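Local coordinates for protein CLPV1 (PDB 4UQW) that is the N domain of an ATPase that probably disassembles the contracted TssB-TssC sheath of type VI secretion, at residues E96-R100 and I123-L129. Sequence-based numbering, arbitrary orientation.
Sequences EAVER and ILKTPSL
L129 lays its two methyls against E96 on one flank of helix 92-108, the two side chains crossing at a slant. CD1 of L129 comes within 4.0 Å of E96 CG and about as near to A97 N, while CD2 lies 3.8 Å from E96 OE1. With CG anti to its own backbone N (chi1 -161°) and the chain extended beyond, E96 stretches across the leucine and carries its carboxylate to the start of helix 127-136. There OE2 is 3.5 Å from the methyl CG2 of T126, and OE1 accepts a hydrogen bond from a water that also bonds S128 OG, 2.7 Å from it.

One turn on, R100 bends at chi2 and chi3 and crosses T126 at about a right angle. Its CG packs 3.4 Å from T126 OG1; the hydroxyl approaches the guanidinium obliquely, 3.5 Å from R100 NE, and is hydrogen-bonded to G122 O of the preceding helix. Deeper down, A97 CB meets I123 CG1 at 3.8 Å, with A97 also on L40 and I123 on F44 of helix 40-49.

The contact thus seats helix 92-108 against the turn joining helices 116-124 and 127-136 in this mainly helical N domain. Its chemistry is layered: aliphatic packing inside and, toward the surface, a carboxylate linked through water to a serine hydroxyl. Van der Waals packing and this water bridge hold the two segments together.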
ATOM      1  N   GLU A  96       1.679   9.849  -1.158  1.00 13.82           N
ATOM      2  CA  GLU A  96       2.347   9.742  -2.452  1.00 13.00           C
ATOM      3  C   GLU A  96       2.001   8.443  -3.151  1.00 14.75           C
ATOM      4  O   GLU A  96       1.825   8.394  -4.393  1.00 15.60           O
ATOM      5  CB  GLU A  96       3.864   9.809  -2.233  1.00 15.47           C
ATOM      6  CG  GLU A  96       4.577  10.176  -3.525  1.00 23.32           C
ATOM      7  CD  GLU A  96       6.075  10.367  -3.371  1.00 32.73           C
ATOM      8  OE1 GLU A  96       6.617  10.512  -2.202  1.00 30.50           O
ATOM      9  OE2 GLU A  96       6.696  10.331  -4.468  1.00 29.44           O
ATOM     10  N   ALA A  97       1.909   7.351  -2.411  1.00 12.90           N
ATOM     11  CA  ALA A  97       1.540   6.096  -3.050  1.00 13.17           C
ATOM     12  C   ALA A  97       0.131   6.172  -3.658  1.00 12.20           C
ATOM     13  O   ALA A  97      -0.076   5.567  -4.713  1.00 13.83           O
ATOM     14  CB  ALA A  97       1.627   4.889  -2.013  1.00 13.77           C
ATOM     15  N   VAL A  98      -0.815   6.839  -2.989  1.00 13.57           N
ATOM     16  CA  VAL A  98      -2.144   6.929  -3.592  1.00 12.51           C
ATOM     17  C   VAL A  98      -2.039   7.733  -4.884  1.00 12.83           C
ATOM     18  O   VAL A  98      -2.654   7.322  -5.889  1.00 14.97           O
ATOM     19  CB  VAL A  98      -3.153   7.590  -2.630  1.00 12.11           C
ATOM     20  CG1 VAL A  98      -4.552   7.689  -3.314  1.00 13.63           C
ATOM     21  CG2 VAL A  98      -3.306   6.734  -1.351  1.00 14.59           C
ATOM     22  N   GLU A  99      -1.294   8.852  -4.889  1.00 12.54           N
ATOM     23  CA  GLU A  99      -1.164   9.618  -6.159  1.00 12.87           C
ATOM     24  C   GLU A  99      -0.586   8.730  -7.281  1.00 15.10           C
ATOM     25  O   GLU A  99      -1.103   8.760  -8.416  1.00 14.77           O
ATOM     26  CB  GLU A  99      -0.295  10.868  -5.931  1.00 15.35           C
ATOM     27  CG  GLU A  99      -0.209  11.683  -7.204  1.00 16.16           C
ATOM     28  CD  GLU A  99       0.638  12.928  -7.065  1.00 26.87           C
ATOM     29  OE1 GLU A  99       0.386  13.744  -6.154  1.00 32.11           O
ATOM     30  OE2 GLU A  99       1.526  13.029  -7.877  1.00 32.18           O
ATOM     31  N   ARG A 100       0.508   8.025  -7.005  1.00 13.98           N
ATOM     32  CA  ARG A 100       1.087   7.196  -8.057  1.00 13.73           C
ATOM     33  C   ARG A 100       0.170   6.058  -8.450  1.00 13.38           C
ATOM     34  O   ARG A 100       0.112   5.702  -9.645  1.00 15.04           O
ATOM     35  CB  ARG A 100       2.438   6.625  -7.606  1.00 15.11           C
ATOM     36  CG  ARG A 100       3.406   7.707  -7.109  1.00 14.70           C
ATOM     37  CD  ARG A 100       3.602   8.883  -8.100  1.00 19.33           C
ATOM     38  NE  ARG A 100       4.031   8.489  -9.411  1.00 23.48           N
ATOM     39  CZ  ARG A 100       3.782   9.291 -10.469  1.00 25.97           C
ATOM     40  NH1 ARG A 100       3.191  10.471 -10.259  1.00 29.95           N
ATOM     41  NH2 ARG A 100       4.145   8.940 -11.674  1.00 28.59           N
ATOM     42  N   ILE A 123       4.170   2.475  -6.506  1.00 14.12           N
ATOM     43  CA  ILE A 123       5.339   2.442  -5.621  1.00 12.88           C
ATOM     44  C   ILE A 123       6.604   1.963  -6.337  1.00 16.11           C
ATOM     45  O   ILE A 123       7.669   2.552  -6.199  1.00 16.76           O
ATOM     46  CB  ILE A 123       4.986   1.549  -4.377  1.00 13.89           C
ATOM     47  CG1 ILE A 123       4.007   2.280  -3.445  1.00 14.16           C
ATOM     48  CG2 ILE A 123       6.266   1.122  -3.581  1.00 17.93           C
ATOM     49  CD1 ILE A 123       3.319   1.343  -2.376  1.00 15.90           C
ATOM     50  N   LEU A 124       6.488   0.878  -7.094  1.00 16.10           N
ATOM     51  CA  LEU A 124       7.683   0.355  -7.756  1.00 17.51           C
ATOM     52  C   LEU A 124       8.253   1.304  -8.784  1.00 19.91           C
ATOM     53  O   LEU A 124       9.468   1.300  -9.046  1.00 21.62           O
ATOM     54  CB  LEU A 124       7.397  -1.008  -8.437  1.00 18.50           C
ATOM     55  CG  LEU A 124       7.062  -2.145  -7.459  1.00 18.55           C
ATOM     56  CD1 LEU A 124       6.543  -3.380  -8.219  1.00 21.84           C
ATOM     57  CD2 LEU A 124       8.274  -2.466  -6.564  1.00 19.27           C
ATOM     58  N   LYS A 125       7.398   2.135  -9.367  1.00 18.06           N
ATOM     59  CA  LYS A 125       7.842   3.102 -10.367  1.00 19.06           C
ATOM     60  C   LYS A 125       8.375   4.405  -9.825  1.00 25.04           C
ATOM     61  O   LYS A 125       8.787   5.260 -10.610  1.00 27.60           O
ATOM     62  CB  LYS A 125       6.697   3.401 -11.310  1.00 21.43           C
ATOM     63  CG  LYS A 125       6.274   2.240 -12.171  1.00 22.39           C
ATOM     64  CD  LYS A 125       7.342   1.839 -13.196  1.00 27.24           C
ATOM     65  CE  LYS A 125       7.509   2.888 -14.320  1.00 32.86           C
ATOM     66  NZ  LYS A 125       8.523   2.373 -15.328  1.00 39.29           N
ATOM     67  N   THR A 126       8.407   4.566  -8.510  1.00 18.82           N
ATOM     68  CA  THR A 126       8.874   5.811  -7.895  1.00 18.14           C
ATOM     69  C   THR A 126      10.063   5.442  -7.004  1.00 17.21           C
ATOM     70  O   THR A 126       9.824   4.795  -6.020  1.00 18.84           O
ATOM     71  CB  THR A 126       7.766   6.428  -7.054  1.00 23.96           C
ATOM     72  OG1 THR A 126       6.572   6.577  -7.865  1.00 30.18           O
ATOM     73  CG2 THR A 126       8.203   7.800  -6.449  1.00 26.36           C
ATOM     74  N   PRO A 127      11.281   5.869  -7.325  1.00 21.96           N
ATOM     75  CA  PRO A 127      12.417   5.315  -6.570  1.00 21.42           C
ATOM     76  C   PRO A 127      12.369   5.488  -5.053  1.00 24.04           C
ATOM     77  O   PRO A 127      12.719   4.539  -4.317  1.00 24.46           O
ATOM     78  CB  PRO A 127      13.589   6.078  -7.163  1.00 27.80           C
ATOM     79  CG  PRO A 127      13.154   6.257  -8.616  1.00 26.56           C
ATOM     80  CD  PRO A 127      11.682   6.551  -8.563  1.00 21.42           C
ATOM     81  N   SER A 128      11.924   6.644  -4.577  1.00 22.56           N
ATOM     82  CA  SER A 128      11.853   6.832  -3.108  1.00 22.95           C
ATOM     83  C   SER A 128      10.842   5.899  -2.441  1.00 21.26           C
ATOM     84  O   SER A 128      11.081   5.393  -1.306  1.00 21.81           O
ATOM     85  CB  SER A 128      11.505   8.274  -2.784  1.00 28.57           C
ATOM     86  OG  SER A 128      10.258   8.593  -3.369  1.00 29.96           O
ATOM     87  N   LEU A 129       9.715   5.618  -3.105  1.00 19.43           N
ATOM     88  CA  LEU A 129       8.713   4.702  -2.548  1.00 16.32           C
ATOM     89  C   LEU A 129       9.188   3.273  -2.652  1.00 17.03           C
ATOM     90  O   LEU A 129       9.002   2.510  -1.707  1.00 17.62           O
ATOM     91  CB  LEU A 129       7.345   4.857  -3.286  1.00 16.01           C
ATOM     92  CG  LEU A 129       6.792   6.266  -3.177  1.00 17.64           C
ATOM     93  CD1 LEU A 129       5.467   6.274  -3.939  1.00 19.56           C
ATOM     94  CD2 LEU A 129       6.541   6.697  -1.709  1.00 24.47           C
TER
HETATM   95  O   HOH W   1       9.151  10.757  -2.093  1.00 38.46           O